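Galactokinase (Bifidobacterium longum subsp. infantis ATCC 15697 = JCM 1222 = DSM 20088, PDB 6TEQ) probably phosphorylates galactose with ATP as a GHMP-family galactokinase, and binds 2-deoxy-2-fluoro-galactose in its sugar pocket. Local coordinates at residues 42-47 / 311-316; 307-312 / 326-331. One frame throughout, in Å; residues are numbered along the deposited sequence.

Interaction 1 (42-47 / 311-316); sequences NLIGEH and RSFVRA. With GAF (2-deoxy-2-fluoro-alpha-D-galactopyranose), chain M.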
ATOM      1  N   ASN A  42       4.145   4.134   1.656  1.00 11.15           N
ATOM      2  CA  ASN A  42       4.071   4.361   3.102  1.00 11.14           C
ATOM      3  C   ASN A  42       5.298   5.181   3.469  1.00 11.13           C
ATOM      4  O   ASN A  42       6.411   4.707   3.336  1.00 11.63           O
ATOM      5  CB  ASN A  42       3.930   3.070   3.881  1.00 12.19           C
ATOM      6  CG  ASN A  42       3.428   3.339   5.273  1.00 12.20           C
ATOM      7  OD1 ASN A  42       2.851   4.393   5.529  1.00 12.86           O
ATOM      8  ND2 ASN A  42       3.711   2.387   6.141  1.00 11.82           N
ATOM      9  N   LEU A  43       5.091   6.389   3.948  1.00 10.19           N
ATOM     10  CA  LEU A  43       6.255   7.213   4.291  1.00 11.24           C
ATOM     11  C   LEU A  43       6.954   6.575   5.489  1.00  9.85           C
ATOM     12  O   LEU A  43       8.189   6.577   5.541  1.00 10.97           O
ATOM     13  CB  LEU A  43       5.858   8.652   4.565  1.00 10.36           C
ATOM     14  CG  LEU A  43       5.227   9.427   3.425  1.00 10.26           C
ATOM     15  CD1 LEU A  43       4.773  10.755   3.946  1.00 13.06           C
ATOM     16  CD2 LEU A  43       6.182   9.589   2.245  1.00 11.58           C
ATOM     17  N   ILE A  44       6.175   6.185   6.494  1.00 11.40           N
ATOM     18  CA  ILE A  44       6.710   5.570   7.727  1.00 10.36           C
ATOM     19  C   ILE A  44       5.534   4.974   8.472  1.00 11.92           C
ATOM     20  O   ILE A  44       4.398   5.301   8.181  1.00 12.01           O
ATOM     21  CB  ILE A  44       7.449   6.696   8.524  1.00 10.51           C
ATOM     22  CG1 ILE A  44       8.358   6.119   9.581  1.00 11.25           C
ATOM     23  CG2 ILE A  44       6.532   7.749   9.092  1.00 11.35           C
ATOM     24  CD1 ILE A  44       9.357   7.112  10.158  1.00 11.47           C
ATOM     25  N   GLY A  45       5.852   4.047   9.349  1.00  9.25           N
ATOM     26  CA  GLY A  45       4.859   3.269  10.096  1.00 10.30           C
ATOM     27  C   GLY A  45       4.620   1.968   9.391  1.00  8.88           C
ATOM     28  O   GLY A  45       3.529   1.706   8.913  1.00 12.41           O
ATOM     29  N   GLU A  46       5.658   1.180   9.345  1.00 11.31           N
ATOM     30  CA  GLU A  46       5.712  -0.049   8.581  1.00 11.88           C
ATOM     31  C   GLU A  46       5.588  -1.239   9.518  1.00 11.90           C
ATOM     32  O   GLU A  46       6.147  -1.284  10.627  1.00 13.60           O
ATOM     33  CB  GLU A  46       7.026  -0.136   7.815  1.00 11.43           C
ATOM     34  CG  GLU A  46       6.898  -0.842   6.486  1.00 12.18           C
ATOM     35  CD  GLU A  46       6.166   0.053   5.472  1.00 12.41           C
ATOM     36  OE1 GLU A  46       4.919  -0.142   5.300  1.00 13.00           O
ATOM     37  OE2 GLU A  46       6.806   0.996   4.896  1.00 14.74           O
ATOM     38  N   HIS A  47       4.730  -2.137   9.086  1.00 10.99           N
ATOM     39  CA  HIS A  47       4.409  -3.327   9.847  1.00  9.50           C
ATOM     40  C   HIS A  47       3.730  -2.963  11.162  1.00 10.75           C
ATOM     41  O   HIS A  47       3.893  -3.703  12.155  1.00 11.67           O
ATOM     42  CB  HIS A  47       5.582  -4.224   9.924  1.00 10.18           C
ATOM     43  CG  HIS A  47       5.846  -5.006   8.705  1.00 11.10           C
ATOM     44  ND1 HIS A  47       5.116  -6.134   8.353  1.00 12.20           N
ATOM     45  CD2 HIS A  47       6.732  -4.786   7.679  1.00 11.29           C
ATOM     46  CE1 HIS A  47       5.580  -6.540   7.183  1.00 13.31           C
ATOM     47  NE2 HIS A  47       6.529  -5.758   6.764  1.00 13.66           N
ATOM     48  N   ARG A 311       4.673   9.352  15.000  0.50 12.50           N
ATOM     49  CA  ARG A 311       4.407  10.624  15.718  0.50 11.04           C
ATOM     50  C   ARG A 311       5.582  11.580  15.462  0.50 10.65           C
ATOM     51  O   ARG A 311       5.355  12.733  15.023  0.50 10.59           O
ATOM     52  CB  ARG A 311       4.246  10.385  17.217  0.50 14.33           C
ATOM     53  CG  ARG A 311       3.145   9.395  17.563  0.50 12.97           C
ATOM     54  CD  ARG A 311       2.794   9.466  19.035  0.50 16.54           C
ATOM     55  NE  ARG A 311       2.061   8.272  19.515  0.50 15.07           N
ATOM     56  CZ  ARG A 311       0.771   8.158  19.478  0.50 18.94           C
ATOM     57  NH1 ARG A 311       0.060   9.183  19.031  0.50 22.42           N
ATOM     58  NH2 ARG A 311       0.197   7.046  19.932  0.50 19.29           N
ATOM     59  N   SER A 312       6.801  11.099  15.672  1.00 12.27           N
ATOM     60  CA  SER A 312       8.018  11.933  15.524  1.00 12.29           C
ATOM     61  C   SER A 312       8.094  12.557  14.119  1.00 10.67           C
ATOM     62  O   SER A 312       8.518  13.706  13.990  1.00 12.72           O
ATOM     63  CB  SER A 312       9.223  11.196  15.866  1.00 12.53           C
ATOM     64  OG  SER A 312       9.169  10.866  17.271  1.00 15.66           O
ATOM     65  N   PHE A 313       7.745  11.759  13.102  1.00 11.91           N
ATOM     66  CA  PHE A 313       7.846  12.220  11.739  1.00 11.07           C
ATOM     67  C   PHE A 313       6.823  13.326  11.498  1.00 10.33           C
ATOM     68  O   PHE A 313       7.123  14.269  10.784  1.00 11.08           O
ATOM     69  CB  PHE A 313       7.693  11.032  10.779  1.00 11.17           C
ATOM     70  CG  PHE A 313       7.928  11.441   9.362  1.00 12.36           C
ATOM     71  CD1 PHE A 313       9.159  11.300   8.758  1.00 11.87           C
ATOM     72  CD2 PHE A 313       6.896  11.948   8.620  1.00 12.72           C
ATOM     73  CE1 PHE A 313       9.362  11.646   7.432  1.00 11.57           C
ATOM     74  CE2 PHE A 313       7.115  12.344   7.314  1.00 12.32           C
ATOM     75  CZ  PHE A 313       8.345  12.207   6.724  1.00 12.83           C
ATOM     76  N   VAL A 314       5.556  13.091  11.896  1.00 11.42           N
ATOM     77  CA  VAL A 314       4.495  14.086  11.691  1.00 12.23           C
ATOM     78  C   VAL A 314       4.979  15.412  12.307  1.00 10.98           C
ATOM     79  O   VAL A 314       4.792  16.465  11.694  1.00 12.81           O
ATOM     80  CB  VAL A 314       3.193  13.530  12.304  1.00 14.25           C
ATOM     81  CG1 VAL A 314       2.166  14.582  12.496  1.00 18.06           C
ATOM     82  CG2 VAL A 314       2.662  12.377  11.423  1.00 13.46           C
ATOM     83  N   ARG A 315       5.601  15.374  13.453  1.00 12.13           N
ATOM     84  CA  ARG A 315       6.076  16.602  14.117  1.00 12.56           C
ATOM     85  C   ARG A 315       7.261  17.193  13.321  1.00 11.81           C
ATOM     86  O   ARG A 315       7.233  18.409  12.999  1.00 13.83           O
ATOM     87  CB  ARG A 315       6.508  16.291  15.538  1.00 14.12           C
ATOM     88  CG  ARG A 315       7.134  17.501  16.212  1.00 18.42           C
ATOM     89  CD  ARG A 315       7.668  17.124  17.545  1.00 19.29           C
ATOM     90  NE  ARG A 315       6.589  16.936  18.484  1.00 20.54           N
ATOM     91  CZ  ARG A 315       6.774  16.619  19.760  1.00 25.92           C
ATOM     92  NH1 ARG A 315       8.010  16.472  20.263  1.00 30.48           N
ATOM     93  NH2 ARG A 315       5.701  16.487  20.515  1.00 32.34           N
ATOM     94  N   ALA A 316       8.214  16.357  12.921  1.00 12.68           N
ATOM     95  CA  ALA A 316       9.431  16.845  12.223  1.00 13.36           C
ATOM     96  C   ALA A 316       9.038  17.512  10.923  1.00 13.31           C
ATOM     97  O   ALA A 316       9.519  18.578  10.579  1.00 14.15           O
ATOM     98  CB  ALA A 316      10.435  15.756  11.981  1.00 13.52           C
TER
HETATM   99  C1  GAF M 609       2.040  -4.878   3.068  0.60 14.86           C
HETATM  100  C2  GAF M 609       0.601  -4.959   3.532  0.60 14.74           C
HETATM  101  F2  GAF M 609      -0.201  -5.078   2.447  0.60 15.54           F
HETATM  102  C3  GAF M 609       0.196  -3.743   4.339  0.60 11.94           C
HETATM  103  O3  GAF M 609      -1.027  -3.986   4.960  0.60 14.69           O
HETATM  104  C4  GAF M 609       1.232  -3.445   5.464  0.60 13.52           C
HETATM  105  O4  GAF M 609       1.217  -4.405   6.513  0.60 14.07           O
HETATM  106  C5  GAF M 609       2.590  -3.366   4.855  0.60 12.35           C
HETATM  107  O5  GAF M 609       2.887  -4.567   4.184  0.60 15.58           O
HETATM  108  C6  GAF M 609       3.691  -3.100   5.862  0.60 11.16           C
HETATM  109  O6  GAF M 609       3.519  -1.834   6.499  0.60  9.59           O
HETATM  110  O1  GAF M 609       2.020  -3.857   2.087  0.60 17.81           O

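Interaction 2 (307-312 / 326-331); sequences IERVRS and GRLFNA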
ATOM      1  N   ILE A 307       5.911   2.846  15.828  1.00 12.53           N
ATOM      2  CA  ILE A 307       4.690   3.634  16.103  1.00 12.14           C
ATOM      3  C   ILE A 307       5.123   5.019  16.604  1.00 11.57           C
ATOM      4  O   ILE A 307       4.587   6.049  16.098  1.00 12.49           O
ATOM      5  CB  ILE A 307       3.744   2.909  17.074  1.00 14.01           C
ATOM      6  CG1 ILE A 307       3.162   1.617  16.462  1.00 12.27           C
ATOM      7  CG2 ILE A 307       2.637   3.829  17.532  1.00 14.57           C
ATOM      8  CD1 ILE A 307       2.404   0.707  17.420  1.00 15.03           C
ATOM      9  N   GLU A 308       6.098   5.073  17.506  1.00 13.06           N
ATOM     10  CA  GLU A 308       6.546   6.369  18.015  1.00 13.52           C
ATOM     11  C   GLU A 308       7.216   7.162  16.886  1.00 12.26           C
ATOM     12  O   GLU A 308       7.022   8.385  16.794  1.00 14.53           O
ATOM     13  CB  GLU A 308       7.529   6.226  19.179  1.00 13.95           C
ATOM     14  CG  GLU A 308       7.615   7.529  19.928  1.00 16.26           C
ATOM     15  CD  GLU A 308       6.367   7.914  20.723  1.00 21.35           C
ATOM     16  OE1 GLU A 308       6.037   7.237  21.626  1.00 27.95           O
ATOM     17  OE2 GLU A 308       5.740   8.901  20.420  1.00 29.27           O
ATOM     18  N   ARG A 309       7.987   6.519  16.000  1.00 12.31           N
ATOM     19  CA  ARG A 309       8.601   7.236  14.884  1.00 11.84           C
ATOM     20  C   ARG A 309       7.526   7.917  14.058  1.00  9.86           C
ATOM     21  O   ARG A 309       7.833   8.974  13.445  1.00 10.25           O
ATOM     22  CB  ARG A 309       9.458   6.304  14.036  1.00 11.81           C
ATOM     23  CG  ARG A 309      10.786   5.981  14.698  1.00 12.26           C
ATOM     24  CD  ARG A 309      11.737   5.260  13.774  1.00 12.77           C
ATOM     25  NE  ARG A 309      11.312   3.870  13.567  1.00 13.11           N
ATOM     26  CZ  ARG A 309      11.686   2.859  14.356  1.00 11.06           C
ATOM     27  NH1 ARG A 309      12.574   3.070  15.311  1.00 13.01           N
ATOM     28  NH2 ARG A 309      11.305   1.629  14.076  1.00 12.50           N
ATOM     29  N   VAL A 310       6.361   7.323  13.883  1.00 10.36           N
ATOM     30  CA  VAL A 310       5.325   8.004  13.079  1.00 10.64           C
ATOM     31  C   VAL A 310       5.023   9.365  13.721  1.00 10.34           C
ATOM     32  O   VAL A 310       4.901  10.366  13.011  1.00 11.50           O
ATOM     33  CB  VAL A 310       4.076   7.171  12.850  1.00 12.14           C
ATOM     34  CG1 VAL A 310       3.053   7.955  12.064  1.00 12.43           C
ATOM     35  CG2 VAL A 310       4.358   5.840  12.136  1.00 13.20           C
ATOM     36  N   ARG A 311       4.673   9.352  15.000  0.50 12.50           N
ATOM     37  CA  ARG A 311       4.407  10.624  15.718  0.50 11.04           C
ATOM     38  C   ARG A 311       5.582  11.580  15.462  0.50 10.65           C
ATOM     39  O   ARG A 311       5.355  12.733  15.023  0.50 10.59           O
ATOM     40  CB  ARG A 311       4.246  10.385  17.217  0.50 14.33           C
ATOM     41  CG  ARG A 311       3.145   9.395  17.563  0.50 12.97           C
ATOM     42  CD  ARG A 311       2.794   9.466  19.035  0.50 16.54           C
ATOM     43  NE  ARG A 311       2.061   8.272  19.515  0.50 15.07           N
ATOM     44  CZ  ARG A 311       0.771   8.158  19.478  0.50 18.94           C
ATOM     45  NH1 ARG A 311       0.060   9.183  19.031  0.50 22.42           N
ATOM     46  NH2 ARG A 311       0.197   7.046  19.932  0.50 19.29           N
ATOM     47  N   SER A 312       6.801  11.099  15.672  1.00 12.27           N
ATOM     48  CA  SER A 312       8.018  11.933  15.524  1.00 12.29           C
ATOM     49  C   SER A 312       8.094  12.557  14.119  1.00 10.67           C
ATOM     50  O   SER A 312       8.518  13.706  13.990  1.00 12.72           O
ATOM     51  CB  SER A 312       9.223  11.196  15.866  1.00 12.53           C
ATOM     52  OG  SER A 312       9.169  10.866  17.271  1.00 15.66           O
ATOM     53  N   GLY A 326      14.342  12.868   7.808  1.00 11.63           N
ATOM     54  CA  GLY A 326      15.213  11.879   7.157  1.00 12.18           C
ATOM     55  C   GLY A 326      15.822  10.909   8.147  1.00 11.06           C
ATOM     56  O   GLY A 326      15.876   9.708   7.835  1.00 13.05           O
ATOM     57  N   ARG A 327      16.236  11.364   9.346  1.00 12.12           N
ATOM     58  CA  ARG A 327      16.788  10.422  10.361  1.00 12.15           C
ATOM     59  C   ARG A 327      15.705   9.410  10.764  1.00 11.19           C
ATOM     60  O   ARG A 327      16.003   8.263  11.029  1.00 12.16           O
ATOM     61  CB  ARG A 327      17.322  11.189  11.574  1.00 15.02           C
ATOM     62  CG  ARG A 327      18.564  11.973  11.195  1.00 13.14           C
ATOM     63  CD  ARG A 327      19.226  12.521  12.399  1.00 18.12           C
ATOM     64  NE  ARG A 327      18.476  13.551  13.012  1.00 19.34           N
ATOM     65  CZ  ARG A 327      18.702  14.863  12.825  1.00 21.62           C
ATOM     66  NH1 ARG A 327      19.591  15.290  11.937  1.00 22.54           N
ATOM     67  NH2 ARG A 327      17.947  15.709  13.475  1.00 23.22           N
ATOM     68  N   LEU A 328      14.471   9.863  10.796  1.00 10.86           N
ATOM     69  CA  LEU A 328      13.336   8.960  11.181  1.00 11.34           C
ATOM     70  C   LEU A 328      13.131   7.914  10.069  1.00 11.42           C
ATOM     71  O   LEU A 328      12.928   6.757  10.378  1.00 11.65           O
ATOM     72  CB  LEU A 328      12.099   9.811  11.414  1.00 10.30           C
ATOM     73  CG  LEU A 328      12.118  10.508  12.769  1.00 11.36           C
ATOM     74  CD1 LEU A 328      11.243  11.741  12.795  1.00 13.97           C
ATOM     75  CD2 LEU A 328      11.686   9.565  13.867  1.00 12.21           C
ATOM     76  N   PHE A 329      13.157   8.342   8.805  1.00 11.07           N
ATOM     77  CA  PHE A 329      13.189   7.368   7.695  1.00  9.40           C
ATOM     78  C   PHE A 329      14.271   6.332   7.992  1.00 10.38           C
ATOM     79  O   PHE A 329      14.065   5.123   7.792  1.00 11.40           O
ATOM     80  CB  PHE A 329      13.471   8.001   6.347  1.00 10.15           C
ATOM     81  CG  PHE A 329      12.296   8.489   5.562  1.00 11.69           C
ATOM     82  CD1 PHE A 329      11.041   8.727   6.127  1.00 10.92           C
ATOM     83  CD2 PHE A 329      12.436   8.558   4.180  1.00 12.12           C
ATOM     84  CE1 PHE A 329       9.976   9.159   5.351  1.00 11.47           C
ATOM     85  CE2 PHE A 329      11.401   9.063   3.396  1.00 12.01           C
ATOM     86  CZ  PHE A 329      10.160   9.298   3.984  1.00 11.29           C
ATOM     87  N   ASN A 330      15.489   6.825   8.255  1.00 10.88           N
ATOM     88  CA  ASN A 330      16.640   5.937   8.380  1.00 11.80           C
ATOM     89  C   ASN A 330      16.448   4.972   9.547  1.00 10.36           C
ATOM     90  O   ASN A 330      16.772   3.760   9.381  1.00 12.11           O
ATOM     91  CB  ASN A 330      17.923   6.741   8.553  1.00 10.89           C
ATOM     92  CG  ASN A 330      18.385   7.446   7.298  1.00 10.64           C
ATOM     93  OD1 ASN A 330      17.972   7.019   6.223  1.00 12.15           O
ATOM     94  ND2 ASN A 330      19.289   8.407   7.471  1.00 13.52           N
ATOM     95  N   ALA A 331      15.945   5.417  10.665  1.00 10.20           N
ATOM     96  CA  ALA A 331      15.763   4.530  11.844  1.00 10.43           C
ATOM     97  C   ALA A 331      14.645   3.510  11.558  1.00 10.88           C
ATOM     98  O   ALA A 331      14.712   2.380  11.995  1.00 12.36           O
ATOM     99  CB  ALA A 331      15.380   5.352  13.043  1.00 12.54           C
TER

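Interaction 1 (42-47 / 311-316)
In Phe313 chi1 is -174°, which puts CG opposite the backbone N and carries the ring from helix 294-318 toward the loop at 42-47. Ile44 sets CG1 anti to its own N (chi1 -164°), and its other branch, CG2, does the touching. CG2 lies 3.9 Å from Phe313 CB and stands obliquely to the ring. Leu43 adds a looser contact further along the same side of the ring, with CD1 4.4 Å from Phe313 CE2. All three side chains are buried. Phe329 of helix 322-338 also meets the Phe313 ring, with the two planes nearly parallel.

The same loop turns from this apolar anchor to the sugar. Gly45 has backbone angles at which a CB would press on the preceding carbonyl O. Asn42 braces the turn with its side-chain amide. Its ND2 gives one hydrogen bond to Gly45 O and a nearly straight one to Glu46 OE1, at 2.9 Å. Both acceptors lie in its amide plane, while OE1 is met from above the carboxylate plane. Arg363 forms a salt bridge with Glu46 OE2.

The bound 2-deoxy-2-fluoro-alpha-D-galactopyranose meets the end of the loop. Its O6 accepts a straight hydrogen bond from His47 N at 2.9 Å, and it lies 2.5 Å from Glu46 OE1. Its C6 sits 3.9 Å above one face of the His47 ring, over the centre. Helix 294-318 also hydrogen-bonds the loop, through Glu306 to Gly45 N and Glu46 N and through His302 to Glu46 O. Apolar packing and these bonds together fasten the loop, while Glu46 and His47 meet O6.

Interaction 2 (307-312 / 326-331)
Helices 294-318 and 322-338 run nearly antiparallel here, with segment axes 10.0 Å apart at 166° and the closest CA atoms, those of Arg309 and Leu328, 6.3 Å apart. Leu328 fills the middle of the contact. Its CG is anti to the carbonyl carbon (chi1 -78°), which carries its two methyls toward helix 294-318, where they take different partners. CD1 rests on the backbone of Ser312, 3.5 Å from Ser312 C. CD2 lies between Ser312 CB, at 3.6 Å, and Arg309 CG, at 3.8 Å. The side chains of Arg309 and Leu328 lie alongside, pointing opposite ways.

The two helices form a helical hairpin, joined by a short turn, in the C-terminal part of this GHMP kinase. The loop at 42-47 comes up to the pair, and Ile44 touches both Arg309 and Leu328.

Arg309 carries the other end of the contact with the apolar part of its chain. Its CD lies 3.7 Å from Ala331 CB. The chain bends at chi3 (-73°), and this turns the guanidinium over the backbone of Ala331. Ala331 O sits 3.8 Å above one face of the group, over its centre. The O thus lies over the flat side of the cation and not at its N-H edge. The main polar partner of Arg309 is in its own helix, where NH2 makes a salt bridge with Glu306 OE1. With an alanine here the aliphatic chain and the charge are gone, which is likely to open a gap beside Leu328 CD2 and Ala331 CB and to leave the Glu306 carboxylate without its mate.

How the interactions relate
Both contacts use helix 294-318, and they share Arg311 and Ser312 in their ranges. Their centres are about 5 Å apart. Interaction 1 is buried and joins that helix to a loop from far back in the chain, the loop that reaches the sugar. Interaction 2 is nearer the surface and joins the helix to its close sequence neighbour. The first is purely apolar across its segments. The second mixes leucine and alanine packing with an arginine whose charge is partnered in its own helix. They touch directly: Leu328 CD1 lies 3.5 Å from Phe313 N, and Gly45 CA lies 3.3 Å from Val310 CG2.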